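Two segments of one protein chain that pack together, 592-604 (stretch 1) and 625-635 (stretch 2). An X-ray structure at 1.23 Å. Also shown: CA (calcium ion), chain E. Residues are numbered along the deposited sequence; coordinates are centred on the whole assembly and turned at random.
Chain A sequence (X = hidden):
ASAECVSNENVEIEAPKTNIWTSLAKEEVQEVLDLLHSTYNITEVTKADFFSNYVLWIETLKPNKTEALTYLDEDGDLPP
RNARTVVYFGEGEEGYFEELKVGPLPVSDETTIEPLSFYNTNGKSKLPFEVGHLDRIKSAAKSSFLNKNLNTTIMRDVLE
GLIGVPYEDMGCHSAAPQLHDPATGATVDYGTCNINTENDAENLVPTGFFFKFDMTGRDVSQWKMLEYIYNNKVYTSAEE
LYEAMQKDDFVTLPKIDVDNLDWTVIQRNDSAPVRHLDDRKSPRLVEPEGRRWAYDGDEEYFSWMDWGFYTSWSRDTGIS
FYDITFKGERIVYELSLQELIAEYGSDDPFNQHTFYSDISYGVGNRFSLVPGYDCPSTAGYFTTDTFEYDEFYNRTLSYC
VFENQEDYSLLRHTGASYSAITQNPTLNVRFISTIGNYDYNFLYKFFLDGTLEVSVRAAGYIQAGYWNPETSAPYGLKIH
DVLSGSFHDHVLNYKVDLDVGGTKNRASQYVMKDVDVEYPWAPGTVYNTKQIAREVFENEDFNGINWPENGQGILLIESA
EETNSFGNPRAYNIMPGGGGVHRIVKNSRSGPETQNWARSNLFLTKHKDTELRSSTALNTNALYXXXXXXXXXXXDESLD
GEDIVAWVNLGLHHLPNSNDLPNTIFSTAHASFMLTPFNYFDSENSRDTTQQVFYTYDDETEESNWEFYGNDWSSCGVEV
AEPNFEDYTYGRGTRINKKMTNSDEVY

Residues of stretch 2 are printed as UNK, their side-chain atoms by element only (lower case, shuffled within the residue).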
# COMPACT_ATOMS: atom_id res chain seq x y z
N PRO A 592 12.52 -8.03 28.00
CA PRO A 592 13.49 -6.98 28.30
C PRO A 592 14.60 -6.87 27.25
O PRO A 592 14.93 -5.78 26.81
CB PRO A 592 14.04 -7.40 29.68
CG PRO A 592 12.98 -8.30 30.25
CD PRO A 592 12.47 -9.05 29.06
N GLU A 593 15.16 -8.01 26.87
CA GLU A 593 16.30 -8.03 25.96
C GLU A 593 16.11 -8.98 24.78
O GLU A 593 17.02 -9.14 23.98
CB GLU A 593 17.58 -8.42 26.70
CG GLU A 593 17.95 -7.53 27.87
CD GLU A 593 18.34 -6.10 27.52
OE1 GLU A 593 18.35 -5.26 28.47
OE2 GLU A 593 18.59 -5.80 26.33
N THR A 594 14.93 -9.61 24.68
CA THR A 594 14.73 -10.70 23.75
C THR A 594 14.36 -10.31 22.34
O THR A 594 14.40 -11.16 21.44
CB THR A 594 13.64 -11.62 24.26
OG1 THR A 594 12.48 -10.83 24.53
CG2 THR A 594 14.04 -12.31 25.58
N GLN A 595 13.96 -9.06 22.11
CA GLN A 595 13.37 -8.60 20.85
C GLN A 595 13.79 -7.16 20.57
O GLN A 595 12.96 -6.33 20.15
CB GLN A 595 11.86 -8.73 20.87
CG GLN A 595 11.34 -10.11 21.20
CD GLN A 595 11.64 -11.15 20.17
OE1 GLN A 595 12.22 -10.86 19.11
NE2 GLN A 595 11.15 -12.38 20.41
N ASN A 596 15.07 -6.84 20.77
CA ASN A 596 15.53 -5.45 20.74
C ASN A 596 15.59 -4.78 19.36
O ASN A 596 15.81 -3.61 19.25
CB ASN A 596 16.87 -5.35 21.44
CG ASN A 596 16.78 -5.50 22.94
OD1 ASN A 596 15.75 -5.15 23.55
ND2 ASN A 596 17.90 -5.90 23.56
N TRP A 597 15.37 -5.56 18.30
CA TRP A 597 15.25 -5.07 16.94
C TRP A 597 13.92 -4.37 16.66
O TRP A 597 13.82 -3.69 15.65
CB TRP A 597 15.36 -6.28 15.96
CG TRP A 597 14.38 -7.36 16.24
CD1 TRP A 597 14.59 -8.41 17.08
CD2 TRP A 597 13.01 -7.39 15.90
NE1 TRP A 597 13.44 -9.13 17.23
CE2 TRP A 597 12.45 -8.51 16.50
CE3 TRP A 597 12.20 -6.61 15.06
CZ2 TRP A 597 11.12 -8.87 16.32
CZ3 TRP A 597 10.88 -6.99 14.86
CH2 TRP A 597 10.36 -8.11 15.49
N ALA A 598 12.93 -4.52 17.55
CA ALA A 598 11.54 -4.15 17.22
C ALA A 598 11.16 -2.71 17.61
O ALA A 598 10.02 -2.33 17.50
CB ALA A 598 10.59 -5.14 17.82
N ARG A 599 12.16 -1.91 17.96
CA ARG A 599 11.98 -0.60 18.56
C ARG A 599 12.14 0.60 17.62
O ARG A 599 11.82 1.71 18.03
CB ARG A 599 12.96 -0.42 19.72
CG ARG A 599 14.44 -0.57 19.34
CD ARG A 599 15.34 -0.56 20.55
NE ARG A 599 16.73 -0.93 20.20
CZ ARG A 599 17.63 -0.08 19.76
NH1 ARG A 599 17.37 1.21 19.66
NH2 ARG A 599 18.84 -0.52 19.49
N SER A 600 12.59 0.33 16.38
CA SER A 600 12.73 1.35 15.35
C SER A 600 12.24 0.74 14.06
O SER A 600 12.03 -0.46 13.98
CB SER A 600 14.19 1.79 15.21
OG SER A 600 14.62 2.28 16.47
N ASN A 601 12.09 1.54 13.01
CA ASN A 601 11.64 0.99 11.73
C ASN A 601 12.66 0.09 11.02
O ASN A 601 12.30 -0.88 10.38
CB ASN A 601 11.20 2.09 10.77
CG ASN A 601 9.99 2.86 11.22
OD1 ASN A 601 10.02 4.10 11.25
ND2 ASN A 601 8.92 2.17 11.53
N LEU A 602 13.95 0.46 11.13
CA LEU A 602 14.99 -0.29 10.46
C LEU A 602 16.35 -0.01 11.10
O LEU A 602 16.58 1.02 11.76
CB LEU A 602 15.01 -0.11 8.98
CG LEU A 602 15.71 0.80 8.03
CD1 LEU A 602 17.18 0.86 8.13
CD2 LEU A 602 15.38 0.30 6.62
N PHE A 603 17.25 -0.98 10.93
CA PHE A 603 18.62 -0.86 11.39
C PHE A 603 19.55 -1.25 10.26
O PHE A 603 19.26 -2.13 9.47
CB PHE A 603 18.88 -1.81 12.55
CG PHE A 603 18.18 -1.43 13.84
CD1 PHE A 603 16.88 -1.88 14.09
CD2 PHE A 603 18.78 -0.62 14.75
CE1 PHE A 603 16.24 -1.48 15.26
CE2 PHE A 603 18.15 -0.25 15.91
CZ PHE A 603 16.86 -0.66 16.16
N LEU A 604 20.69 -0.56 10.19
CA LEU A 604 21.76 -0.90 9.23
C LEU A 604 22.97 -1.38 9.99
O LEU A 604 23.42 -0.69 10.93
CB LEU A 604 22.14 0.36 8.45
CG LEU A 604 21.00 0.97 7.62
CD1 LEU A 604 21.43 2.30 7.03
CD2 LEU A 604 20.53 0.07 6.51
N UNK A 625 19.28 -12.58 29.26
CA UNK A 625 20.46 -13.12 28.61
C UNK A 625 20.12 -14.05 27.44
O UNK A 625 20.52 -15.21 27.43
o UNK A 625 23.21 -13.67 28.13
c UNK A 625 21.35 -13.86 29.64
c UNK A 625 22.68 -14.26 29.08
o UNK A 625 23.28 -15.22 29.61
N UNK A 626 19.37 -13.55 26.46
CA UNK A 626 19.00 -14.39 25.32
C UNK A 626 20.20 -14.79 24.47
O UNK A 626 21.20 -14.07 24.45
c UNK A 626 18.06 -13.49 24.52
c UNK A 626 18.55 -12.12 24.82
c UNK A 626 18.84 -12.18 26.32
N UNK A 627 20.11 -15.93 23.81
CA UNK A 627 21.13 -16.33 22.85
C UNK A 627 21.54 -15.22 21.91
O UNK A 627 22.76 -14.99 21.75
c UNK A 627 19.07 -16.97 23.96
c UNK A 627 19.67 -18.16 23.22
c UNK A 627 20.52 -17.54 22.15
N UNK A 628 20.57 -14.49 21.35
CA UNK A 628 20.84 -13.31 20.56
C UNK A 628 20.18 -12.09 21.20
O UNK A 628 18.94 -12.04 21.37
c UNK A 628 20.41 -12.12 18.37
c UNK A 628 20.34 -13.47 19.11
c UNK A 628 21.18 -14.51 18.37
N UNK A 629 21.03 -11.13 21.56
CA UNK A 629 20.59 -9.80 21.89
C UNK A 629 20.95 -8.93 20.70
O UNK A 629 22.11 -8.69 20.44
n UNK A 629 20.77 -7.66 24.89
o UNK A 629 20.36 -7.13 22.74
c UNK A 629 21.26 -9.31 23.16
c UNK A 629 20.75 -7.94 23.59
N UNK A 630 19.93 -8.50 19.96
CA UNK A 630 20.14 -7.77 18.72
C UNK A 630 21.01 -6.52 18.93
O UNK A 630 21.72 -6.12 18.04
c UNK A 630 19.10 -5.06 14.53
c UNK A 630 18.76 -5.19 16.91
c UNK A 630 18.89 -6.56 16.86
c UNK A 630 18.80 -7.40 18.11
c UNK A 630 18.83 -4.44 15.73
c UNK A 630 19.22 -6.43 14.47
c UNK A 630 19.15 -7.16 15.64
N UNK A 631 20.89 -5.88 20.10
CA UNK A 631 21.64 -4.68 20.33
C UNK A 631 23.15 -4.90 20.31
O UNK A 631 23.89 -3.95 20.10
n UNK A 631 19.33 -3.03 22.77
c UNK A 631 19.89 -3.35 21.60
c UNK A 631 21.22 -4.05 21.67
o UNK A 631 19.34 -3.13 20.50
N UNK A 632 23.60 -6.15 20.47
CA UNK A 632 25.02 -6.45 20.38
C UNK A 632 25.57 -6.16 18.97
O UNK A 632 26.78 -5.96 18.80
c UNK A 632 25.29 -7.90 20.76
N UNK A 633 24.70 -6.17 17.95
CA UNK A 633 25.15 -5.90 16.59
C UNK A 633 25.53 -4.42 16.39
O UNK A 633 26.24 -4.09 15.45
c UNK A 633 24.04 -6.15 15.56
c UNK A 633 22.44 -10.16 15.21
c UNK A 633 23.37 -9.89 16.17
c UNK A 633 23.50 -7.56 15.47
c UNK A 633 23.94 -8.59 16.31
c UNK A 633 22.53 -7.86 14.51
c UNK A 633 21.98 -9.13 14.40
N UNK A 634 25.03 -3.55 17.26
CA UNK A 634 25.10 -2.11 17.12
C UNK A 634 26.23 -1.58 17.97
O UNK A 634 26.05 -1.24 19.14
c UNK A 634 23.76 -1.49 17.54
c UNK A 634 22.64 -1.51 15.29
c UNK A 634 22.56 -1.98 16.75
c UNK A 634 21.25 -1.54 17.41
N UNK A 635 27.39 -1.50 17.35
CA UNK A 635 28.63 -1.15 18.06
C UNK A 635 29.44 -0.13 17.26
O UNK A 635 30.67 -0.09 17.32
c UNK A 635 29.57 -3.41 17.39
c UNK A 635 29.42 -2.39 18.48
o UNK A 635 29.36 -3.14 16.20
o UNK A 635 29.92 -4.58 17.72
CA CA E . 28.28 -4.00 14.29
O HOH W 1 17.22 -8.78 21.19
O HOH W 2 20.43 -4.23 25.41
O HOH W 3 16.66 -1.94 23.48
O HOH W 4 28.89 -5.97 15.57
O HOH W 5 27.75 -5.78 12.77

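Position 625 carries two carbons, the second bearing two oxygens: a short carboxylate, turned away from stretch 1. It is Asp625. At 626 three carbons close a ring onto the backbone nitrogen, so the residue is a proline; Pro626 packs on the backbone of stretch 1, its CG 3.5 Å from Glu593 O. Position 627 repeats the ring of three carbons closed onto nitrogen but lies out of reach, and is Pro627. Position 628 has three carbons, the first carrying the other two; this beta-branched, wholly carbon side chain is Val628, directed sideways.

Position 629 has two carbons, the second carrying one oxygen and one nitrogen. The oxygen lies 2.9 Å from Asn596 ND2 and the nitrogen 3.2 Å from Glu593 OE2, as a carboxamide that both accepts and donates would require. This is Asn629; its OD1 also accepts from the backbone N of residue 631, at 3.0 Å.

At 630 one carbon leads to a ring of six carbons, with no heteroatom: Phe630. Trp597 CB sits over one face, 3.7 Å from the ring centroid and 13° off its normal, and the Trp597 ring presents its edge to the Phe630 face. The edge of Phe630 in turn points at the face of Phe603, with CE2 3.6 Å from Phe603 CD1.

Position 631 again has two carbons, the second with one oxygen and one nitrogen. The oxygen accepts from Arg599 NH2 at 2.8 Å, near the guanidinium plane, identifying the acceptor end of Asn631; a weak bond from Arg599 NE to Asn631 OD1 measures 3.4 Å. A single carbon at 632, out of reach, is Ala632. Position 633 has one carbon and a six-carbon ring, also out of reach: Phe633, whose backbone O binds calcium at 2.4 Å.

Position 634 has four carbons forked at the second, which defines Leu634; its CD1 lies 3.7 Å from Phe603 CE2 and 3.3 Å from Arg599 NH2. Position 635 has two carbons, the second with two oxygens. It is Asp635, and its OD2 binds the calcium at 2.4 Å.

The contact joins an aromatic cluster, with Phe630 between Trp597 and Phe603, to a polar network. Glu593 OE2 accepts from Asn596 ND2 (2.9 Å) as well as from Asn629 ND2, tying both stretches to one carboxylate. Water 1 links the backbones, donating to Glu593 O and accepting from Asn596 N and Phe630 N, while waters 2 and 3 both accept from Asn631 ND2; water 2 donates to Glu593 OE2, and water 3 donates only weakly to Asn596 OD1.

Stretch 2, residues 625-635: DPPVNFNAFLD
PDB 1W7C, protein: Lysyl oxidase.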